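PDB 6HHE: odorant binding protein OBP69a from Ceratitis capitata, which probably binds odorants and carries them in the insect olfactory system as a small secreted protein. Local coordinates for residues A[22-26]-A[27-31]; A[116-119]-A[120-124]; A[99-102]-A[103-107]; A[72-75]-A[76-79]. All coordinates share one frame; numbering follows the deposited sequence.

All four contacts are local ones in an all-helical chain, and they follow the sequence in the order contact 1, contact 4, contact 3, contact 2. Contacts 1 and 4 both lie where a loop enters a helix (26-35 and 78-88), on opposite sides of the chain's centre, with their own centres about 30 Å apart. Contact 3 lies within helix 96-110 and contact 2 closes the following helix, 112-121; they touch through Thr104 and Phe119. Contacts 1 and 2, with centres about 12 Å apart, touch where the C-terminal tail meets helix 26-35. Contact 4 touches none of the others. Together they show helix starts, a helix middle and a helix end joined into one compact chain.

Contact 1: A[22-26]-A[27-31]; sequences TGVTE and DLFIE
Val24 and Phe29 meet at about a right angle: the valine reaches the far end of the ring, CG1 lying 3.8 Å from Phe29 CZ, while CG2 stands over one face. This apolar pair across the N-cap is a hydrophobic staple. The same CG2 extends to the neighbouring leucine, 3.9 Å from Leu28 CD1, and thereby spans two successive side chains of the first helical turn. Glu26 approaches Phe29 from a different direction. Its chain, bent at chi2, brings OE2 to the ring edge near its plane, 3.6 Å from Phe29 CD2, with the carboxylate and ring planes 51° apart. The other oxygen turns to Ile30, where OE1 is 3.6 Å from CG1, so the carboxylate straddles two apolar groups.

Thr25, between the staple residues, is the N-cap, yet its hydroxyl makes no capping bond to a backbone N-H. It donates instead to the aspartate, a short bond of 2.5 Å between Thr25 OG1 and Asp27 OD1 that meets the oxygen on its syn side. The aspartate CG sits between its own backbone N and carbonyl carbon (chi1 62°), which swings the carboxylate back over the helix start. Backbone bonds fix the first turn: Leu28 N to Thr25 O at 3.0 Å, and a straighter one (170° at the hydrogen) from Ile30 N to Glu26 O.

Arg43 of helix 42-55 holds the junction from outside, bonding to Thr25 OG1 and Gly23 O. Phe29 packs edge-to-face on Phe47 of that same helix, and Ser123 of the C-terminal tail touches both Glu26 and Phe29.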
loop_
_atom_site.group_PDB
_atom_site.type_symbol
_atom_site.label_atom_id
_atom_site.label_comp_id
_atom_site.label_asym_id
_atom_site.label_seq_id
_atom_site.Cartn_x
_atom_site.Cartn_y
_atom_site.Cartn_z
ATOM N N THR A 22 -9.272 -6.392 -8.930
ATOM C CA THR A 22 -8.854 -7.416 -7.992
ATOM C C THR A 22 -9.998 -8.167 -7.322
ATOM O O THR A 22 -9.757 -9.228 -6.721
ATOM C CB THR A 22 -7.983 -6.839 -6.870
ATOM O OG1 THR A 22 -8.742 -5.898 -6.111
ATOM C CG2 THR A 22 -6.748 -6.198 -7.452
ATOM N N GLY A 23 -11.216 -7.628 -7.355
ATOM C CA GLY A 23 -12.297 -8.268 -6.623
ATOM C C GLY A 23 -12.242 -8.161 -5.109
ATOM O O GLY A 23 -13.036 -8.836 -4.434
ATOM N N VAL A 24 -11.372 -7.312 -4.554
ATOM C CA VAL A 24 -11.413 -7.025 -3.117
ATOM C C VAL A 24 -12.793 -6.504 -2.740
ATOM O O VAL A 24 -13.436 -5.762 -3.510
ATOM C CB VAL A 24 -10.301 -6.031 -2.726
ATOM C CG1 VAL A 24 -10.602 -4.614 -3.216
ATOM C CG2 VAL A 24 -10.045 -6.009 -1.218
ATOM N N THR A 25 -13.275 -6.912 -1.571
ATOM C CA THR A 25 -14.601 -6.549 -1.104
ATOM C C THR A 25 -14.506 -5.715 0.168
ATOM O O THR A 25 -13.495 -5.740 0.895
ATOM C CB THR A 25 -15.472 -7.787 -0.890
ATOM O OG1 THR A 25 -14.715 -8.795 -0.218
ATOM C CG2 THR A 25 -15.924 -8.355 -2.212
ATOM N N GLU A 26 -15.555 -4.922 0.413
ATOM C CA GLU A 26 -15.553 -3.992 1.544
ATOM C C GLU A 26 -15.373 -4.694 2.888
ATOM O O GLU A 26 -14.762 -4.121 3.795
ATOM C CB GLU A 26 -16.841 -3.166 1.546
ATOM C CG GLU A 26 -16.946 -2.091 2.654
ATOM C CD GLU A 26 -15.831 -1.033 2.625
ATOM O OE1 GLU A 26 -15.608 -0.358 3.661
ATOM O OE2 GLU A 26 -15.177 -0.868 1.576
ATOM N N ASP A 27 -15.846 -5.937 3.034
ATOM C CA ASP A 27 -15.652 -6.662 4.290
ATOM C C ASP A 27 -14.181 -6.806 4.654
ATOM O O ASP A 27 -13.840 -6.774 5.850
ATOM C CB ASP A 27 -16.331 -8.028 4.235
ATOM C CG ASP A 27 -15.753 -8.916 3.174
ATOM O OD1 ASP A 27 -15.914 -8.555 1.996
ATOM O OD2 ASP A 27 -15.144 -9.955 3.502
ATOM N N LEU A 28 -13.297 -6.918 3.659
ATOM C CA LEU A 28 -11.868 -7.028 3.937
ATOM C C LEU A 28 -11.305 -5.724 4.468
ATOM O O LEU A 28 -10.472 -5.732 5.384
ATOM C CB LEU A 28 -11.092 -7.480 2.709
ATOM C CG LEU A 28 -11.513 -8.850 2.177
ATOM C CD1 LEU A 28 -10.778 -9.229 0.928
ATOM C CD2 LEU A 28 -11.296 -9.908 3.258
ATOM N N PHE A 29 -11.722 -4.600 3.892
ATOM C CA PHE A 29 -11.270 -3.309 4.407
ATOM C C PHE A 29 -11.807 -3.056 5.811
ATOM O O PHE A 29 -11.069 -2.603 6.709
ATOM C CB PHE A 29 -11.720 -2.197 3.457
ATOM C CG PHE A 29 -11.030 -2.197 2.096
ATOM C CD1 PHE A 29 -9.651 -2.274 1.962
ATOM C CD2 PHE A 29 -11.802 -2.079 0.938
ATOM C CE1 PHE A 29 -9.046 -2.233 0.658
ATOM C CE2 PHE A 29 -11.203 -2.027 -0.341
ATOM C CZ PHE A 29 -9.843 -2.124 -0.479
ATOM N N ILE A 30 -13.082 -3.383 6.048
ATOM C CA ILE A 30 -13.650 -3.216 7.385
ATOM C C ILE A 30 -12.901 -4.083 8.382
ATOM O O ILE A 30 -12.564 -3.637 9.487
ATOM C CB ILE A 30 -15.147 -3.543 7.365
ATOM C CG1 ILE A 30 -15.906 -2.470 6.582
ATOM C CG2 ILE A 30 -15.668 -3.674 8.791
ATOM C CD1 ILE A 30 -17.339 -2.879 6.232
ATOM N N GLU A 31 -12.601 -5.331 8.002
ATOM C CA GLU A 31 -11.883 -6.210 8.928
ATOM C C GLU A 31 -10.514 -5.646 9.280
ATOM O O GLU A 31 -10.120 -5.663 10.449
ATOM C CB GLU A 31 -11.736 -7.602 8.328
ATOM C CG GLU A 31 -10.805 -8.473 9.150
ATOM C CD GLU A 31 -11.532 -9.222 10.244
ATOM O OE1 GLU A 31 -12.766 -9.040 10.353
ATOM O OE2 GLU A 31 -10.877 -9.996 10.985
#

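Contact 2: A[116-119]-A[120-124]; sequences KLLF and TTFSE. With SO4 (sulfate ion), chain B.
Leu117 O is gripped twice by one residue, at 3.1 Å by Thr121 N and at 3.1 Å by Thr121 OG1. The amide comes in close to the carbonyl plane, tilted 18°, whereas the hydroxyl donates from well above it. The threonine's chi1 of -64° makes this possible, setting OG1 anti to its own carbonyl carbon and pointing it back down the helix. Thr120 repeats the pattern on Lys116 O, its amide and hydroxyl arriving from opposite faces of the carbonyl plane, but that hydroxyl belongs to a residue with two conformers and the bond is less certain.

The last backbone bond of the helix is the straightest, Phe122 N to Leu118 O at 2.8 Å and 166° at the hydrogen. Leu118 and Phe122 point the same way, side by side, with CD2 of the leucine 4.1 Å from CE2 of the ring. Over the centre of one ring face stands Thr121 CG2. Phe122 is itself the centre of an inverse gamma turn, closed by a weak bond from Ser123 N to Thr121 O, and here the chain leaves the helix. At the other end the extended Lys116 chain carries NZ to a sulfate ion, probably from the crystallisation liquor, 2.8 Å from its O4.

Phe122 packs on Ala11 and Thr15 of helix 10-22; Phe119 packs on Thr104 and Ile108 of helix 96-110. The departing tail is tied to helix 10-22 by a bond from Lys12 to Ser123 O.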
loop_
_atom_site.group_PDB
_atom_site.type_symbol
_atom_site.label_atom_id
_atom_site.label_comp_id
_atom_site.label_asym_id
_atom_site.label_seq_id
_atom_site.Cartn_x
_atom_site.Cartn_y
_atom_site.Cartn_z
ATOM N N LYS A 116 -2.817 4.206 8.764
ATOM C CA LYS A 116 -4.265 4.167 9.049
ATOM C C LYS A 116 -5.024 5.193 8.212
ATOM O O LYS A 116 -6.098 4.889 7.674
ATOM C CB LYS A 116 -4.506 4.400 10.538
ATOM C CG LYS A 116 -4.136 3.187 11.393
ATOM C CD LYS A 116 -4.235 3.538 12.879
ATOM C CE LYS A 116 -4.109 2.290 13.746
ATOM N NZ LYS A 116 -4.361 2.584 15.199
ATOM N N LEU A 117 -4.498 6.422 8.078
ATOM C CA LEU A 117 -5.160 7.384 7.201
ATOM C C LEU A 117 -5.157 6.926 5.748
ATOM O O LEU A 117 -6.167 7.071 5.059
ATOM C CB LEU A 117 -4.507 8.765 7.319
ATOM C CG LEU A 117 -4.731 9.313 8.701
ATOM C CD1 LEU A 117 -3.806 10.486 8.946
ATOM C CD2 LEU A 117 -6.201 9.699 8.850
ATOM N N LEU A 118 -4.053 6.331 5.264
ATOM C CA LEU A 118 -4.050 5.891 3.873
ATOM C C LEU A 118 -5.065 4.777 3.669
ATOM O O LEU A 118 -5.725 4.712 2.632
ATOM C CB LEU A 118 -2.650 5.425 3.463
ATOM C CG LEU A 118 -1.596 6.503 3.237
ATOM C CD1 LEU A 118 -0.202 5.885 3.167
ATOM C CD2 LEU A 118 -1.875 7.320 1.971
ATOM N N PHE A 119 -5.225 3.899 4.650
ATOM C CA PHE A 119 -6.190 2.822 4.495
ATOM C C PHE A 119 -7.606 3.357 4.418
ATOM O O PHE A 119 -8.441 2.777 3.704
ATOM C CB PHE A 119 -6.073 1.807 5.621
ATOM C CG PHE A 119 -5.378 0.568 5.210
ATOM C CD1 PHE A 119 -4.003 0.541 5.096
ATOM C CD2 PHE A 119 -6.095 -0.539 4.874
ATOM C CE1 PHE A 119 -3.357 -0.612 4.684
ATOM C CE2 PHE A 119 -5.471 -1.710 4.467
ATOM C CZ PHE A 119 -4.103 -1.734 4.367
ATOM N N THR A 120 -7.919 4.443 5.106
ATOM C CA THR A 120 -9.261 4.966 4.925
ATOM C C THR A 120 -9.397 5.564 3.527
ATOM O O THR A 120 -10.452 5.432 2.889
ATOM C CB THR A 120 -9.605 5.975 6.022
ATOM O OG1 THR A 120 -9.094 5.530 7.289
ATOM C CG2 THR A 120 -11.101 6.029 6.170
ATOM N N THR A 121 -8.324 6.156 3.016
ATOM C CA THR A 121 -8.345 6.784 1.694
ATOM C C THR A 121 -8.566 5.744 0.615
ATOM O O THR A 121 -9.553 5.790 -0.129
ATOM C CB THR A 121 -7.000 7.485 1.435
ATOM O OG1 THR A 121 -6.782 8.551 2.363
ATOM C CG2 THR A 121 -6.904 8.021 0.011
ATOM N N PHE A 122 -7.634 4.796 0.521
ATOM C CA PHE A 122 -7.690 3.721 -0.468
ATOM C C PHE A 122 -8.571 2.585 0.048
ATOM O O PHE A 122 -8.120 1.479 0.337
ATOM C CB PHE A 122 -6.280 3.244 -0.791
ATOM C CG PHE A 122 -5.426 4.307 -1.463
ATOM C CD1 PHE A 122 -5.687 4.698 -2.768
ATOM C CD2 PHE A 122 -4.373 4.919 -0.798
ATOM C CE1 PHE A 122 -4.915 5.673 -3.396
ATOM C CE2 PHE A 122 -3.601 5.897 -1.434
ATOM C CZ PHE A 122 -3.874 6.260 -2.734
ATOM N N SER A 123 -9.849 2.916 0.206
ATOM C CA SER A 123 -10.876 2.028 0.718
ATOM C C SER A 123 -12.193 2.379 0.051
ATOM O O SER A 123 -12.419 3.521 -0.363
ATOM C CB SER A 123 -11.025 2.141 2.244
ATOM O OG SER A 123 -12.221 1.523 2.676
ATOM N N GLU A 124 -13.069 1.386 -0.024
ATOM C CA GLU A 124 -14.329 1.490 -0.749
ATOM C C GLU A 124 -15.387 2.159 0.116
ATOM O O GLU A 124 -15.413 3.381 0.229
ATOM C CB GLU A 124 -14.781 0.094 -1.187
ATOM C CG GLU A 124 -15.924 0.017 -2.174
ATOM C CD GLU A 124 -16.192 -1.424 -2.597
ATOM O OE1 GLU A 124 -15.447 -2.326 -2.153
ATOM O OE2 GLU A 124 -17.146 -1.661 -3.369
HETATM S S SO4 B . -4.050 -0.782 15.864
HETATM O O1 SO4 B . -4.353 -2.182 16.217
HETATM O O2 SO4 B . -2.745 -0.561 16.407
HETATM O O3 SO4 B . -4.044 -0.695 14.393
HETATM O O4 SO4 B . -5.120 0.123 16.300
#

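Contact 3: A[99-102]-A[103-107]; sequences TAFL and TTECY
Thr103 and Thr104 each bind twice to the carbonyl four residues back, and these pairs form the tight, buried side of the contact. Thr99 O takes Thr103 OG1 at 2.8 Å and Thr103 N at 2.9 Å, from opposite faces of its plane; Ala100 O is held likewise by Thr104 N and by Thr104 OG1, the latter at 2.9 Å. Both hydroxyls are thus satisfied inside the helix. Thr103 OG1 also meets Gln91 N, while Thr99 OG1 is engaged by Gly93 N and Asp95 O.

The looser side is where the partly exposed Leu102 and Glu105 lie, and van der Waals contacts hold it. A chi1 of -172° turns the buried Phe101 ring toward Glu105, which crosses it obliquely with CG over one face. The glutamate carboxylate, 41° from the ring plane, brings OE2 to 3.5 Å from Phe101 CE2, and its OE1 rests 3.5 Å from Leu102 CD2. Lys45 makes a cation-pi contact with the Phe101 ring.

Cys106, beyond this cluster, is bonded to Cys88 of helix 78-88; with Cys18-Cys50 and Cys46-Cys97 it makes the three interlocked disulfides of the classic insect odorant-binding protein fold.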
loop_
_atom_site.group_PDB
_atom_site.type_symbol
_atom_site.label_atom_id
_atom_site.label_comp_id
_atom_site.label_asym_id
_atom_site.label_seq_id
_atom_site.Cartn_x
_atom_site.Cartn_y
_atom_site.Cartn_z
ATOM N N THR A 99 4.699 -9.545 -2.003
ATOM C CA THR A 99 5.632 -8.458 -1.698
ATOM C C THR A 99 4.894 -7.191 -1.287
ATOM O O THR A 99 5.278 -6.536 -0.307
ATOM C CB THR A 99 6.532 -8.147 -2.890
ATOM O OG1 THR A 99 7.277 -9.325 -3.225
ATOM C CG2 THR A 99 7.510 -7.055 -2.555
ATOM N N ALA A 100 3.846 -6.808 -2.029
ATOM C CA ALA A 100 3.115 -5.600 -1.641
ATOM C C ALA A 100 2.562 -5.733 -0.228
ATOM O O ALA A 100 2.622 -4.776 0.566
ATOM C CB ALA A 100 1.970 -5.335 -2.618
ATOM N N PHE A 101 2.031 -6.913 0.103
ATOM C CA PHE A 101 1.415 -7.138 1.408
ATOM C C PHE A 101 2.441 -7.097 2.513
ATOM O O PHE A 101 2.242 -6.392 3.520
ATOM C CB PHE A 101 0.708 -8.489 1.412
ATOM C CG PHE A 101 -0.129 -8.764 2.639
ATOM C CD1 PHE A 101 -1.403 -8.233 2.747
ATOM C CD2 PHE A 101 0.340 -9.603 3.623
ATOM C CE1 PHE A 101 -2.229 -8.569 3.853
ATOM C CE2 PHE A 101 -0.450 -9.901 4.738
ATOM C CZ PHE A 101 -1.710 -9.371 4.846
ATOM N N LEU A 102 3.533 -7.855 2.354
ATOM C CA LEU A 102 4.581 -7.885 3.384
ATOM C C LEU A 102 5.204 -6.507 3.579
ATOM O O LEU A 102 5.495 -6.108 4.721
ATOM C CB LEU A 102 5.650 -8.902 2.991
ATOM C CG LEU A 102 5.170 -10.350 2.984
ATOM C CD1 LEU A 102 6.252 -11.177 2.299
ATOM C CD2 LEU A 102 4.881 -10.824 4.394
ATOM N N THR A 103 5.439 -5.775 2.475
ATOM C CA THR A 103 6.021 -4.447 2.598
ATOM C C THR A 103 5.054 -3.525 3.318
ATOM O O THR A 103 5.463 -2.758 4.201
ATOM C CB THR A 103 6.407 -3.906 1.218
ATOM O OG1 THR A 103 7.329 -4.844 0.613
ATOM C CG2 THR A 103 7.101 -2.556 1.328
ATOM N N THR A 104 3.746 -3.647 3.028
ATOM C CA THR A 104 2.767 -2.779 3.680
ATOM C C THR A 104 2.599 -3.143 5.153
ATOM O O THR A 104 2.391 -2.231 5.975
ATOM C CB THR A 104 1.434 -2.839 2.929
ATOM O OG1 THR A 104 1.628 -2.304 1.622
ATOM C CG2 THR A 104 0.386 -2.009 3.637
ATOM N N GLU A 105 2.756 -4.428 5.491
ATOM C CA GLU A 105 2.768 -4.806 6.901
ATOM C C GLU A 105 3.890 -4.089 7.617
ATOM O O GLU A 105 3.708 -3.603 8.756
ATOM C CB GLU A 105 2.925 -6.314 7.065
ATOM C CG GLU A 105 1.637 -7.039 6.831
ATOM C CD GLU A 105 1.755 -8.512 7.113
ATOM O OE1 GLU A 105 2.711 -9.142 6.607
ATOM O OE2 GLU A 105 0.902 -9.028 7.862
ATOM N N CYS A 106 5.066 -3.998 6.979
ATOM C CA CYS A 106 6.179 -3.260 7.569
ATOM C C CYS A 106 5.838 -1.767 7.693
ATOM O O CYS A 106 6.100 -1.140 8.736
ATOM C CB CYS A 106 7.422 -3.509 6.741
ATOM S SG CYS A 106 8.867 -2.616 7.414
ATOM N N TYR A 107 5.234 -1.177 6.659
ATOM C CA TYR A 107 4.829 0.236 6.749
ATOM C C TYR A 107 3.891 0.488 7.913
ATOM O O TYR A 107 4.020 1.511 8.598
ATOM C CB TYR A 107 4.130 0.674 5.467
ATOM C CG TYR A 107 4.950 0.720 4.214
ATOM C CD1 TYR A 107 6.357 0.804 4.213
ATOM C CD2 TYR A 107 4.285 0.742 3.002
ATOM C CE1 TYR A 107 7.046 0.903 3.004
ATOM C CE2 TYR A 107 4.982 0.797 1.771
ATOM C CZ TYR A 107 6.347 0.903 1.803
ATOM O OH TYR A 107 6.955 0.959 0.562
#

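Contact 4: A[72-75]-A[76-79]; sequences ILPP and EFVP
Between Leu73, whose backbone is extended, and Val78 the chain winds into helix 78-88 through two overlapping type I beta turns, Pro74 to Phe77 and Pro75 to Val78, each closed by a nearly straight bond of 3.0 Å, from Phe77 N to Pro74 O and from Val78 N to Pro75 O.

Phe77 folds back over the residues that begin the turn. Its ring lies alongside Pro74, both pointing the same way, with CD1 3.7 Å from Pro74 CD and CE1 within 3.8 Å of Pro74 CG. Leu73 crosses the phenylalanine at a slant and places CD1 3.7 Å from Phe77 CB, so the base of the side chain is packed as well as the ring. Pro74 O serves twice: besides taking the amide of Phe77, it lies in the plane of that ring, at its edge. Pro75 suits the first turn's second position, since its ring restrains phi to -51° and it has no amide hydrogen to place.

On Glu76 the side chain doubles back. A chi1 of 54° tucks CG over its own backbone, and the bend at chi2 turns the carboxylate toward Pro74. This is a surface contact, remote from the chain's centre; a bound 2-(2-methoxyethoxy)ethanol lies near Pro79. The closest meeting of side chains here is Glu76 OE1 with Pro74 CB, at 3.2 Å.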
loop_
_atom_site.group_PDB
_atom_site.type_symbol
_atom_site.label_atom_id
_atom_site.label_comp_id
_atom_site.label_asym_id
_atom_site.label_seq_id
_atom_site.Cartn_x
_atom_site.Cartn_y
_atom_site.Cartn_z
ATOM N N ILE A 72 8.765 13.912 -5.850
ATOM C CA ILE A 72 7.402 14.309 -6.173
ATOM C C ILE A 72 6.760 15.122 -5.053
ATOM O O ILE A 72 5.978 16.037 -5.307
ATOM C CB ILE A 72 6.564 13.038 -6.439
ATOM C CG1 ILE A 72 7.025 12.303 -7.690
ATOM C CG2 ILE A 72 5.094 13.350 -6.501
ATOM C CD1 ILE A 72 6.362 10.939 -7.823
ATOM N N LEU A 73 6.980 14.745 -3.812
ATOM C CA LEU A 73 6.067 15.319 -2.837
ATOM C C LEU A 73 6.631 16.584 -2.234
ATOM O O LEU A 73 7.851 16.849 -2.304
ATOM C CB LEU A 73 5.766 14.297 -1.721
ATOM C CG LEU A 73 4.850 13.106 -2.041
ATOM C CD1 LEU A 73 4.812 12.097 -0.897
ATOM C CD2 LEU A 73 3.439 13.538 -2.387
ATOM N N PRO A 74 5.742 17.395 -1.652
ATOM C CA PRO A 74 6.183 18.585 -0.977
ATOM C C PRO A 74 7.139 18.217 0.137
ATOM O O PRO A 74 7.080 17.098 0.697
ATOM C CB PRO A 74 4.882 19.189 -0.419
ATOM C CG PRO A 74 3.794 18.418 -0.914
ATOM C CD PRO A 74 4.282 17.249 -1.654
ATOM N N PRO A 75 8.038 19.115 0.480
ATOM C CA PRO A 75 9.027 18.830 1.512
ATOM C C PRO A 75 8.429 18.297 2.801
ATOM O O PRO A 75 9.093 17.503 3.463
ATOM C CB PRO A 75 9.716 20.186 1.728
ATOM C CG PRO A 75 8.938 21.174 0.955
ATOM C CD PRO A 75 8.163 20.470 -0.094
ATOM N N GLU A 76 7.198 18.669 3.172
ATOM C CA GLU A 76 6.662 18.224 4.450
ATOM C C GLU A 76 6.496 16.714 4.524
ATOM O O GLU A 76 6.417 16.175 5.632
ATOM C CB GLU A 76 5.307 18.898 4.703
ATOM C CG GLU A 76 4.356 18.681 3.574
ATOM C CD GLU A 76 4.096 19.930 2.749
ATOM O OE1 GLU A 76 5.088 20.640 2.423
ATOM O OE2 GLU A 76 2.891 20.178 2.426
ATOM N N PHE A 77 6.453 16.007 3.382
ATOM C CA PHE A 77 6.351 14.547 3.396
ATOM C C PHE A 77 7.682 13.821 3.414
ATOM O O PHE A 77 7.687 12.589 3.520
ATOM C CB PHE A 77 5.590 14.066 2.159
ATOM C CG PHE A 77 4.161 14.416 2.162
ATOM C CD1 PHE A 77 3.739 15.646 1.671
ATOM C CD2 PHE A 77 3.233 13.528 2.630
ATOM C CE1 PHE A 77 2.389 15.986 1.660
ATOM C CE2 PHE A 77 1.869 13.871 2.636
ATOM C CZ PHE A 77 1.475 15.094 2.139
ATOM N N VAL A 78 8.798 14.535 3.259
ATOM C CA VAL A 78 10.086 13.855 3.108
ATOM C C VAL A 78 10.435 12.976 4.299
ATOM O O VAL A 78 10.760 11.791 4.088
ATOM C CB VAL A 78 11.184 14.891 2.791
ATOM C CG1 VAL A 78 12.556 14.278 3.053
ATOM C CG2 VAL A 78 11.055 15.318 1.379
ATOM N N PRO A 79 10.373 13.450 5.547
ATOM C CA PRO A 79 10.811 12.598 6.657
ATOM C C PRO A 79 9.995 11.324 6.755
ATOM O O PRO A 79 10.542 10.248 7.014
ATOM C CB PRO A 79 10.607 13.471 7.896
ATOM C CG PRO A 79 10.719 14.858 7.369
ATOM C CD PRO A 79 10.252 14.848 5.972
#